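PDB 3CLV: Rab5 protein, putative from Plasmodium falciparum, which is a putative Rab5 relative of the Ras superfamily, with the P-loop nucleotide-binding fold, and is modelled here with guanosine-5'-diphosphate. Local coordinates for residues 11-16 with 98-103; 119-124 with 149-154; 25-30 with 190-195. All coordinates share one frame; numbering follows the deposited sequence.

Contact 1 of 3, residues 11-16 with 98-103. With GDP (guanosine-5'-diphosphate), chain D.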
loop_
_atom_site.group_PDB
_atom_site.type_symbol
_atom_site.label_atom_id
_atom_site.label_comp_id
_atom_site.label_asym_id
_atom_site.label_seq_id
_atom_site.Cartn_x
_atom_site.Cartn_y
_atom_site.Cartn_z
ATOM N N VAL A 11 -2.960 -8.945 -0.969
ATOM C CA VAL A 11 -2.071 -9.165 -2.104
ATOM C C VAL A 11 -2.451 -10.462 -2.819
ATOM O O VAL A 11 -2.560 -11.541 -2.206
ATOM C CB VAL A 11 -0.549 -9.107 -1.761
ATOM C CG1 VAL A 11 -0.151 -10.121 -0.661
ATOM C CG2 VAL A 11 0.318 -9.338 -3.022
ATOM N N LEU A 12 -2.672 -10.338 -4.121
ATOM C CA LEU A 12 -2.937 -11.494 -4.950
ATOM C C LEU A 12 -1.683 -11.776 -5.758
ATOM O O LEU A 12 -1.295 -10.997 -6.635
ATOM C CB LEU A 12 -4.173 -11.244 -5.833
ATOM C CG LEU A 12 -4.528 -12.286 -6.896
ATOM C CD1 LEU A 12 -4.753 -13.664 -6.312
ATOM C CD2 LEU A 12 -5.785 -11.811 -7.625
ATOM N N LEU A 13 -1.038 -12.893 -5.430
ATOM C CA LEU A 13 0.315 -13.187 -5.837
ATOM C C LEU A 13 0.386 -14.566 -6.485
ATOM O O LEU A 13 -0.317 -15.481 -6.074
ATOM C CB LEU A 13 1.218 -13.147 -4.590
ATOM C CG LEU A 13 2.666 -13.602 -4.641
ATOM C CD1 LEU A 13 3.523 -12.598 -5.413
ATOM C CD2 LEU A 13 3.192 -13.738 -3.213
ATOM N N GLY A 14 1.258 -14.716 -7.479
ATOM C CA GLY A 14 1.482 -16.013 -8.136
ATOM C C GLY A 14 2.217 -15.784 -9.439
ATOM O O GLY A 14 2.263 -14.650 -9.933
ATOM N N GLU A 15 2.791 -16.848 -9.996
ATOM C CA GLU A 15 3.528 -16.761 -11.265
ATOM C C GLU A 15 2.571 -16.332 -12.401
ATOM O O GLU A 15 1.382 -16.635 -12.347
ATOM C CB GLU A 15 4.168 -18.123 -11.568
ATOM C CG GLU A 15 4.989 -18.170 -12.867
ATOM C CD GLU A 15 5.786 -19.452 -13.042
ATOM O OE1 GLU A 15 6.126 -20.121 -12.033
ATOM O OE2 GLU A 15 6.078 -19.784 -14.218
ATOM N N SER A 16 3.058 -15.622 -13.422
ATOM C CA SER A 16 2.203 -15.361 -14.581
ATOM C C SER A 16 1.620 -16.651 -15.163
ATOM O O SER A 16 2.274 -17.713 -15.174
ATOM C CB SER A 16 2.889 -14.518 -15.673
ATOM O OG SER A 16 4.028 -15.177 -16.182
ATOM N N TRP A 98 -4.918 -6.268 -4.487
ATOM C CA TRP A 98 -3.840 -5.817 -5.324
ATOM C C TRP A 98 -3.281 -7.028 -6.054
ATOM O O TRP A 98 -2.601 -7.865 -5.446
ATOM C CB TRP A 98 -2.727 -5.162 -4.482
ATOM C CG TRP A 98 -3.108 -3.882 -3.736
ATOM C CD1 TRP A 98 -4.314 -3.566 -3.191
ATOM C CD2 TRP A 98 -2.229 -2.801 -3.414
ATOM N NE1 TRP A 98 -4.259 -2.331 -2.589
ATOM C CE2 TRP A 98 -2.983 -1.845 -2.707
ATOM C CE3 TRP A 98 -0.873 -2.538 -3.677
ATOM C CZ2 TRP A 98 -2.427 -0.654 -2.238
ATOM C CZ3 TRP A 98 -0.324 -1.361 -3.215
ATOM C CH2 TRP A 98 -1.105 -0.425 -2.509
ATOM N N ASP A 99 -3.516 -7.094 -7.365
ATOM C CA ASP A 99 -2.993 -8.186 -8.198
ATOM C C ASP A 99 -1.608 -7.813 -8.695
ATOM O O ASP A 99 -1.456 -6.842 -9.432
ATOM C CB ASP A 99 -3.941 -8.450 -9.376
ATOM C CG ASP A 99 -3.444 -9.523 -10.343
ATOM O OD1 ASP A 99 -2.447 -10.218 -10.046
ATOM O OD2 ASP A 99 -4.088 -9.672 -11.424
ATOM N N THR A 100 -0.598 -8.578 -8.273
ATOM C CA THR A 100 0.788 -8.266 -8.661
ATOM C C THR A 100 0.924 -8.189 -10.192
ATOM O O THR A 100 1.694 -7.376 -10.704
ATOM C CB THR A 100 1.818 -9.253 -8.057
ATOM O OG1 THR A 100 1.464 -10.594 -8.409
ATOM C CG2 THR A 100 1.845 -9.137 -6.525
ATOM N N ALA A 101 0.170 -9.034 -10.895
ATOM C CA ALA A 101 -0.036 -8.974 -12.363
ATOM C C ALA A 101 1.226 -8.862 -13.205
ATOM O O ALA A 101 1.196 -8.244 -14.284
ATOM C CB ALA A 101 -0.991 -7.832 -12.736
ATOM N N GLY A 102 2.315 -9.462 -12.727
ATOM C CA GLY A 102 3.600 -9.415 -13.434
ATOM C C GLY A 102 4.710 -8.772 -12.610
ATOM O O GLY A 102 5.887 -9.080 -12.814
ATOM N N GLN A 103 4.341 -7.908 -11.663
ATOM C CA GLN A 103 5.325 -7.210 -10.822
ATOM C C GLN A 103 6.010 -8.090 -9.774
ATOM O O GLN A 103 7.022 -7.696 -9.184
ATOM C CB GLN A 103 4.699 -5.973 -10.164
ATOM C CG GLN A 103 4.110 -4.969 -11.170
ATOM C CD GLN A 103 5.163 -4.076 -11.805
ATOM O OE1 GLN A 103 6.345 -4.380 -11.775
ATOM N NE2 GLN A 103 4.728 -2.951 -12.362
HETATM P PB GDP D . -2.384 -14.411 -14.453
HETATM O O1B GDP D . -3.142 -13.154 -14.173
HETATM O O2B GDP D . -1.145 -14.124 -15.270
HETATM O O3B GDP D . -1.974 -15.143 -13.200
HETATM O O3A GDP D . -3.302 -15.469 -15.271
HETATM P PA GDP D . -4.533 -15.097 -16.263
HETATM O O1A GDP D . -4.077 -14.107 -17.322
HETATM O O2A GDP D . -5.785 -14.709 -15.540
HETATM O "O5'" GDP D . -4.769 -16.516 -16.983
HETATM C "C5'" GDP D . -3.764 -17.140 -17.791
HETATM C "C4'" GDP D . -4.459 -18.139 -18.724
HETATM O "O4'" GDP D . -5.017 -19.218 -17.969
HETATM C "C3'" GDP D . -5.609 -17.564 -19.547
HETATM O "O3'" GDP D . -5.535 -18.234 -20.811
HETATM C "C2'" GDP D . -6.877 -18.009 -18.814
HETATM O "O2'" GDP D . -8.026 -18.164 -19.658
HETATM C "C1'" GDP D . -6.418 -19.347 -18.254
HETATM N N9 GDP D . -7.081 -19.671 -16.987
HETATM C C8 GDP D . -7.139 -18.888 -15.888
HETATM N N7 GDP D . -7.820 -19.511 -14.908
HETATM C C5 GDP D . -8.190 -20.723 -15.382
HETATM C C6 GDP D . -8.933 -21.895 -14.862
HETATM O O6 GDP D . -9.382 -21.883 -13.690
HETATM N N1 GDP D . -9.095 -22.963 -15.688
HETATM C C2 GDP D . -8.605 -23.005 -16.954
HETATM N N2 GDP D . -8.811 -24.120 -17.701
HETATM N N3 GDP D . -7.926 -21.952 -17.511
HETATM C C4 GDP D . -7.694 -20.822 -16.766
#

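Contact 2 of 3, residues 119-124 with 149-154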
loop_
_atom_site.group_PDB
_atom_site.type_symbol
_atom_site.label_atom_id
_atom_site.label_comp_id
_atom_site.label_asym_id
_atom_site.label_seq_id
_atom_site.Cartn_x
_atom_site.Cartn_y
_atom_site.Cartn_z
ATOM N N CYS A 119 -4.087 -9.830 4.187
ATOM C CA CYS A 119 -4.185 -11.150 3.579
ATOM C C CYS A 119 -3.257 -11.297 2.396
ATOM O O CYS A 119 -2.964 -10.330 1.698
ATOM C CB CYS A 119 -5.609 -11.406 3.078
ATOM S SG CYS A 119 -6.870 -11.270 4.332
ATOM N N ALA A 120 -2.812 -12.519 2.161
ATOM C CA ALA A 120 -2.080 -12.844 0.955
ATOM C C ALA A 120 -2.721 -14.067 0.334
ATOM O O ALA A 120 -2.892 -15.113 0.999
ATOM C CB ALA A 120 -0.595 -13.085 1.254
ATOM N N ILE A 121 -3.105 -13.920 -0.930
ATOM C CA ILE A 121 -3.622 -15.015 -1.735
ATOM C C ILE A 121 -2.517 -15.476 -2.676
ATOM O O ILE A 121 -2.131 -14.749 -3.610
ATOM C CB ILE A 121 -4.865 -14.592 -2.576
ATOM C CG1 ILE A 121 -5.967 -14.006 -1.695
ATOM C CG2 ILE A 121 -5.420 -15.784 -3.397
ATOM C CD1 ILE A 121 -7.104 -13.325 -2.530
ATOM N N VAL A 122 -1.999 -16.679 -2.428
ATOM C CA VAL A 122 -0.884 -17.205 -3.223
ATOM C C VAL A 122 -1.411 -18.317 -4.127
ATOM O O VAL A 122 -1.828 -19.384 -3.645
ATOM C CB VAL A 122 0.300 -17.720 -2.354
ATOM C CG1 VAL A 122 1.495 -18.045 -3.255
ATOM C CG2 VAL A 122 0.713 -16.676 -1.323
ATOM N N VAL A 123 -1.408 -18.052 -5.428
ATOM C CA VAL A 123 -2.094 -18.898 -6.401
ATOM C C VAL A 123 -1.069 -19.711 -7.199
ATOM O O VAL A 123 -0.020 -19.212 -7.553
ATOM C CB VAL A 123 -2.937 -18.018 -7.398
ATOM C CG1 VAL A 123 -3.730 -18.889 -8.380
ATOM C CG2 VAL A 123 -3.849 -17.081 -6.630
ATOM N N PHE A 124 -1.385 -20.970 -7.468
ATOM C CA PHE A 124 -0.610 -21.756 -8.425
ATOM C C PHE A 124 -1.577 -22.497 -9.353
ATOM O O PHE A 124 -2.799 -22.492 -9.137
ATOM C CB PHE A 124 0.393 -22.689 -7.712
ATOM C CG PHE A 124 -0.257 -23.879 -7.016
ATOM C CD1 PHE A 124 -0.762 -23.753 -5.722
ATOM C CD2 PHE A 124 -0.351 -25.110 -7.657
ATOM C CE1 PHE A 124 -1.379 -24.825 -5.079
ATOM C CE2 PHE A 124 -0.975 -26.203 -7.025
ATOM C CZ PHE A 124 -1.484 -26.055 -5.730
ATOM N N ILE A 149 -2.636 -13.324 6.978
ATOM C CA ILE A 149 -3.531 -14.460 6.750
ATOM C C ILE A 149 -3.283 -14.921 5.315
ATOM O O ILE A 149 -3.582 -14.195 4.356
ATOM C CB ILE A 149 -5.023 -14.091 6.981
ATOM C CG1 ILE A 149 -5.231 -13.614 8.421
ATOM C CG2 ILE A 149 -5.910 -15.305 6.681
ATOM C CD1 ILE A 149 -6.567 -12.868 8.652
ATOM N N ILE A 150 -2.713 -16.119 5.173
ATOM C CA ILE A 150 -2.299 -16.641 3.864
ATOM C C ILE A 150 -3.226 -17.774 3.435
ATOM O O ILE A 150 -3.467 -18.719 4.198
ATOM C CB ILE A 150 -0.841 -17.147 3.862
ATOM C CG1 ILE A 150 0.130 -16.027 4.274
ATOM C CG2 ILE A 150 -0.469 -17.729 2.489
ATOM C CD1 ILE A 150 1.492 -16.569 4.708
ATOM N N ILE A 151 -3.741 -17.649 2.216
ATOM C CA ILE A 151 -4.491 -18.710 1.565
ATOM C C ILE A 151 -3.763 -19.167 0.295
ATOM O O ILE A 151 -3.437 -18.355 -0.596
ATOM C CB ILE A 151 -5.979 -18.338 1.340
ATOM C CG1 ILE A 151 -6.771 -19.529 0.775
ATOM C CG2 ILE A 151 -6.145 -17.033 0.485
ATOM C CD1 ILE A 151 -8.280 -19.439 1.163
ATOM N N LEU A 152 -3.473 -20.465 0.250
ATOM C CA LEU A 152 -2.806 -21.057 -0.893
ATOM C C LEU A 152 -3.914 -21.546 -1.807
ATOM O O LEU A 152 -4.819 -22.263 -1.365
ATOM C CB LEU A 152 -1.876 -22.190 -0.452
ATOM C CG LEU A 152 -1.169 -22.986 -1.545
ATOM C CD1 LEU A 152 -0.143 -22.088 -2.267
ATOM C CD2 LEU A 152 -0.467 -24.204 -0.922
ATOM N N VAL A 153 -3.870 -21.122 -3.071
ATOM C CA VAL A 153 -4.971 -21.415 -4.000
ATOM C C VAL A 153 -4.472 -22.313 -5.127
ATOM O O VAL A 153 -3.533 -21.961 -5.858
ATOM C CB VAL A 153 -5.642 -20.125 -4.585
ATOM C CG1 VAL A 153 -6.698 -20.467 -5.680
ATOM C CG2 VAL A 153 -6.273 -19.282 -3.484
ATOM N N ALA A 154 -5.099 -23.486 -5.242
ATOM C CA ALA A 154 -4.826 -24.420 -6.329
ATOM C C ALA A 154 -5.822 -24.140 -7.446
ATOM O O ALA A 154 -6.954 -24.643 -7.423
ATOM C CB ALA A 154 -4.943 -25.867 -5.838
#

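Contact 3 of 3, residues 25-30 with 190-195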
loop_
_atom_site.group_PDB
_atom_site.type_symbol
_atom_site.label_atom_id
_atom_site.label_comp_id
_atom_site.label_asym_id
_atom_site.label_seq_id
_atom_site.Cartn_x
_atom_site.Cartn_y
_atom_site.Cartn_z
ATOM N N LEU A 25 -11.654 -11.485 -12.428
ATOM C CA LEU A 25 -12.756 -11.274 -13.364
ATOM C C LEU A 25 -14.014 -12.075 -12.990
ATOM O O LEU A 25 -15.148 -11.568 -13.071
ATOM C CB LEU A 25 -12.318 -11.595 -14.790
ATOM C CG LEU A 25 -13.337 -11.178 -15.857
ATOM C CD1 LEU A 25 -13.448 -9.643 -15.908
ATOM C CD2 LEU A 25 -12.923 -11.749 -17.187
ATOM N N ARG A 26 -13.798 -13.326 -12.592
ATOM C CA ARG A 26 -14.860 -14.239 -12.179
ATOM C C ARG A 26 -15.472 -13.703 -10.892
ATOM O O ARG A 26 -16.690 -13.607 -10.776
ATOM C CB ARG A 26 -14.273 -15.638 -11.966
ATOM C CG ARG A 26 -15.248 -16.715 -11.555
ATOM C CD ARG A 26 -15.678 -17.472 -12.799
ATOM N NE ARG A 26 -16.966 -17.025 -13.243
ATOM C CZ ARG A 26 -17.618 -17.512 -14.289
ATOM N NH1 ARG A 26 -17.091 -18.467 -15.056
ATOM N NH2 ARG A 26 -18.805 -17.022 -14.558
ATOM N N LEU A 27 -14.616 -13.306 -9.952
ATOM C CA LEU A 27 -15.082 -12.759 -8.680
ATOM C C LEU A 27 -15.933 -11.505 -8.854
ATOM O O LEU A 27 -17.036 -11.418 -8.298
ATOM C CB LEU A 27 -13.909 -12.492 -7.729
ATOM C CG LEU A 27 -14.304 -11.923 -6.370
ATOM C CD1 LEU A 27 -14.866 -13.046 -5.503
ATOM C CD2 LEU A 27 -13.099 -11.238 -5.714
ATOM N N THR A 28 -15.446 -10.554 -9.647
ATOM C CA THR A 28 -16.055 -9.231 -9.693
ATOM C C THR A 28 -17.086 -9.030 -10.802
ATOM O O THR A 28 -17.973 -8.169 -10.686
ATOM C CB THR A 28 -14.985 -8.131 -9.737
ATOM O OG1 THR A 28 -14.203 -8.266 -10.935
ATOM C CG2 THR A 28 -14.070 -8.263 -8.503
ATOM N N LYS A 29 -16.991 -9.827 -11.863
ATOM C CA LYS A 29 -17.835 -9.621 -13.028
ATOM C C LYS A 29 -18.488 -10.922 -13.528
ATOM O O LYS A 29 -19.170 -10.930 -14.560
ATOM C CB LYS A 29 -17.026 -8.914 -14.123
ATOM C CG LYS A 29 -16.630 -7.485 -13.740
ATOM C CD LYS A 29 -15.666 -6.842 -14.726
ATOM C CE LYS A 29 -15.413 -5.366 -14.378
ATOM N NZ LYS A 29 -14.496 -4.692 -15.353
ATOM N N ASP A 30 -18.291 -12.007 -12.776
ATOM C CA ASP A 30 -18.872 -13.315 -13.077
ATOM C C ASP A 30 -18.651 -13.722 -14.540
ATOM O O ASP A 30 -19.581 -14.175 -15.226
ATOM C CB ASP A 30 -20.353 -13.335 -12.685
ATOM C CG ASP A 30 -20.916 -14.731 -12.588
ATOM O OD1 ASP A 30 -20.157 -15.684 -12.317
ATOM O OD2 ASP A 30 -22.139 -14.865 -12.799
ATOM N N ASN A 190 -15.434 -22.393 -6.249
ATOM C CA ASN A 190 -14.703 -21.975 -5.025
ATOM C C ASN A 190 -14.038 -20.594 -5.091
ATOM O O ASN A 190 -13.274 -20.221 -4.197
ATOM C CB ASN A 190 -13.665 -23.038 -4.601
ATOM C CG ASN A 190 -14.278 -24.183 -3.794
ATOM O OD1 ASN A 190 -15.379 -24.068 -3.261
ATOM N ND2 ASN A 190 -13.553 -25.278 -3.691
ATOM N N ILE A 191 -14.343 -19.837 -6.141
ATOM C CA ILE A 191 -13.775 -18.492 -6.300
ATOM C C ILE A 191 -14.218 -17.543 -5.198
ATOM O O ILE A 191 -13.364 -16.942 -4.536
ATOM C CB ILE A 191 -14.042 -17.906 -7.716
ATOM C CG1 ILE A 191 -13.411 -18.806 -8.789
ATOM C CG2 ILE A 191 -13.559 -16.430 -7.826
ATOM C CD1 ILE A 191 -11.858 -18.905 -8.758
ATOM N N LYS A 192 -15.533 -17.424 -4.983
ATOM C CA LYS A 192 -16.066 -16.608 -3.892
ATOM C C LYS A 192 -15.595 -17.157 -2.551
ATOM O O LYS A 192 -15.313 -16.382 -1.622
ATOM C CB LYS A 192 -17.606 -16.544 -3.913
ATOM C CG LYS A 192 -18.221 -15.702 -5.042
ATOM C CD LYS A 192 -19.747 -15.657 -4.810
ATOM C CE LYS A 192 -20.560 -15.782 -6.089
ATOM N NZ LYS A 192 -21.123 -14.445 -6.484
ATOM N N ASN A 193 -15.471 -18.482 -2.477
ATOM C CA ASN A 193 -15.073 -19.169 -1.242
ATOM C C ASN A 193 -13.652 -18.789 -0.790
ATOM O O ASN A 193 -13.343 -18.822 0.396
ATOM C CB ASN A 193 -15.198 -20.695 -1.396
ATOM C CG ASN A 193 -16.648 -21.205 -1.279
ATOM O OD1 ASN A 193 -17.493 -20.601 -0.631
ATOM N ND2 ASN A 193 -16.912 -22.359 -1.884
ATOM N N ILE A 194 -12.788 -18.405 -1.732
ATOM C CA ILE A 194 -11.473 -17.871 -1.327
ATOM C C ILE A 194 -11.693 -16.765 -0.289
ATOM O O ILE A 194 -11.072 -16.735 0.766
ATOM C CB ILE A 194 -10.694 -17.249 -2.525
ATOM C CG1 ILE A 194 -10.307 -18.308 -3.560
ATOM C CG2 ILE A 194 -9.464 -16.459 -2.018
ATOM C CD1 ILE A 194 -9.799 -17.711 -4.917
ATOM N N PHE A 195 -12.588 -15.846 -0.608
ATOM C CA PHE A 195 -12.782 -14.661 0.184
ATOM C C PHE A 195 -13.690 -14.932 1.372
ATOM O O PHE A 195 -13.568 -14.262 2.390
ATOM C CB PHE A 195 -13.285 -13.535 -0.720
ATOM C CG PHE A 195 -12.247 -13.108 -1.722
ATOM C CD1 PHE A 195 -11.296 -12.150 -1.383
ATOM C CD2 PHE A 195 -12.174 -13.724 -2.974
ATOM C CE1 PHE A 195 -10.325 -11.772 -2.285
ATOM C CE2 PHE A 195 -11.205 -13.371 -3.887
ATOM C CZ PHE A 195 -10.267 -12.389 -3.546
#

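Contact 1 of 3, residues 11-16 with 98-103
V11 and L13 meet T100 through its methyl group. CG2 of T100 lies 3.8 Å from V11 CG2 and 4.0 Å from L13 CD1, and both aliphatic chains run obliquely across the threonine. The methyl stands anti to the carbonyl carbon of T100, while OG1 sits between backbone N and carbonyl carbon (chi1 55°). That rotation puts the hydroxyl near L12 O and L13 CA, and its hydrogen bond goes to the carboxylate of E104. Y113 and Y114 of helix 110-114 pack against V11 and L13 on this side.

The other face of the sheet carries L12 and D99. L12 CD2 comes within 4.2 Å of D99 CB, while K20 and V24 of helix 20-29 also touch the leucine. D99 turns its carboxylate back on its own chain: A101 N gives a hydrogen bond of 3.0 Å to D99 OD1, an Asx turn in which the donor stands well above the carboxylate plane (66°). W98, by contrast, leads its indole away towards F44, K9 and D96.

Between the faces run two parallel-strand bonds, L12 N to W98 O at 2.8 Å and T100 N to L12 O at 3.0 Å, both almost straight. Past them the chains part. One continues through G14 towards the diphosphate, where S16 CA is 3.6 Å from GDP O2B, and the pattern fits a P-loop. The other makes a type I' turn from T100 to Q103, in a sequence that matches the DxxG motif of Ras-like proteins.

Here L12 is gripped through both N and O, methyl groups meet on one face while L12 shares the other with the D99 carboxylate, and E104 satisfies the buried threonine hydroxyl. The P-loop-like segment, which reaches GDP, and the DxxG turn thus leave from adjacent, hydrogen-bonded strand ends.

Contact 2 of 3, residues 119-124 with 149-154
C119 to F124 and I149 to A154 run as parallel neighbours in register, their axes 4.6 Å apart at closest and twisted by 21°. They are the two strands of a beta-alpha-beta unit closed by helix 129-145, at the heart of the P-loop nucleotide-binding fold. A120 and V122 each use both N and O towards I149, I151 and V153, and F124 N adds a fifth bond, to V153 O. All five are close to straight; the shortest is V153 N to V122 O, 2.7 Å. C119, I121 and V123 turn their backbone bonds the other way, to strand 8-13.

On the face of C119, I121 and V123, I121 touches two side chains of the partner strand. Its CG1 branch lies alongside I151, 3.7 Å from I151 CG2, and its CG2 crosses obliquely to V153, 3.6 Å from V153 CG2. V123 and V153 point the same way, side by side. F195 and L198 of helix 191-206 close over I121 and I151.

The opposite face belongs to A120, V122 and F124 with I150, L152 and A154, beneath L142, A135 and T131 of helix 129-145. V122 and I150 lie side by side, pointing the same way, with V122 CG2 4.1 Å from I150 CG2. A chi1 of 73° sets F124 CG between backbone N and carbonyl carbon; the ring lies across the partner strand, at L152 and A154. L152 CD1 comes obliquely to F124 CD1 at 3.9 Å.

A154 sits over one face of that ring in a CH-pi contact, its CA 4.0 Å from the ring centroid and 25° off the normal, towards the rim; at the tip of the ring F124 CZ comes to 3.5 Å from A154 CB.

Contact 3 of 3, residues 25-30 with 190-195
L27 carries this helix-to-helix contact, meeting I191, K192 and F195 in turn. Its CB starts beside I191, 4.0 Å from I191 CG2, the same methyl that also approaches the backbone N of L27. From there CG stands anti to the backbone N (chi1 -180°), and the two methyls fork. CD1 reaches K192 CA at 4.1 Å and F195 CD2 at 3.8 Å. CD2 goes farther along the ring, 3.4 Å from F195 CE2 and 3.7 Å from F195 CZ, with the leucine crossing the phenylalanine obliquely.

R26 adds its aliphatic part: CG lies 3.9 Å from I191 CG1, the two side chains crossing at about a right angle. The chain then bends, and its guanidinium turns to its own segment, where R26 NH2 makes a salt bridge with D30 OD1 at 2.9 Å.

No hydrogen bond joins the two segments, whose helical pieces 25-29 and 191-195 cross at -84°. L27 is wedged where the end of helix 20-29 meets the first turns of helix 191-206, with Y47 of strand 43-50 against it, and F195 leans in turn on V49, F95 and I121 of the sheet.

How the contacts relate
All three contacts are buried, but to different depths: contact 2 lies nearest the centre of the chain, and contact 3 is farthest out, edged by the exposed K192. Contacts 1 and 2 are built on the same sheet, where strand 8-13 neighbours strand 119-125, and they join directly by probable V11 O to I121 N and L13 N to I121 O bonds. Contact 3 has no such ladder: its two segments meet through apolar contacts, with no hydrogen bond across, and it reaches contact 2 where I121 CD1 packs on F195 CZ. Contacts 1 and 3 do not touch, though strand 8-13 and helix 20-29 are consecutive. Only contact 1 holds residues of the GDP pocket.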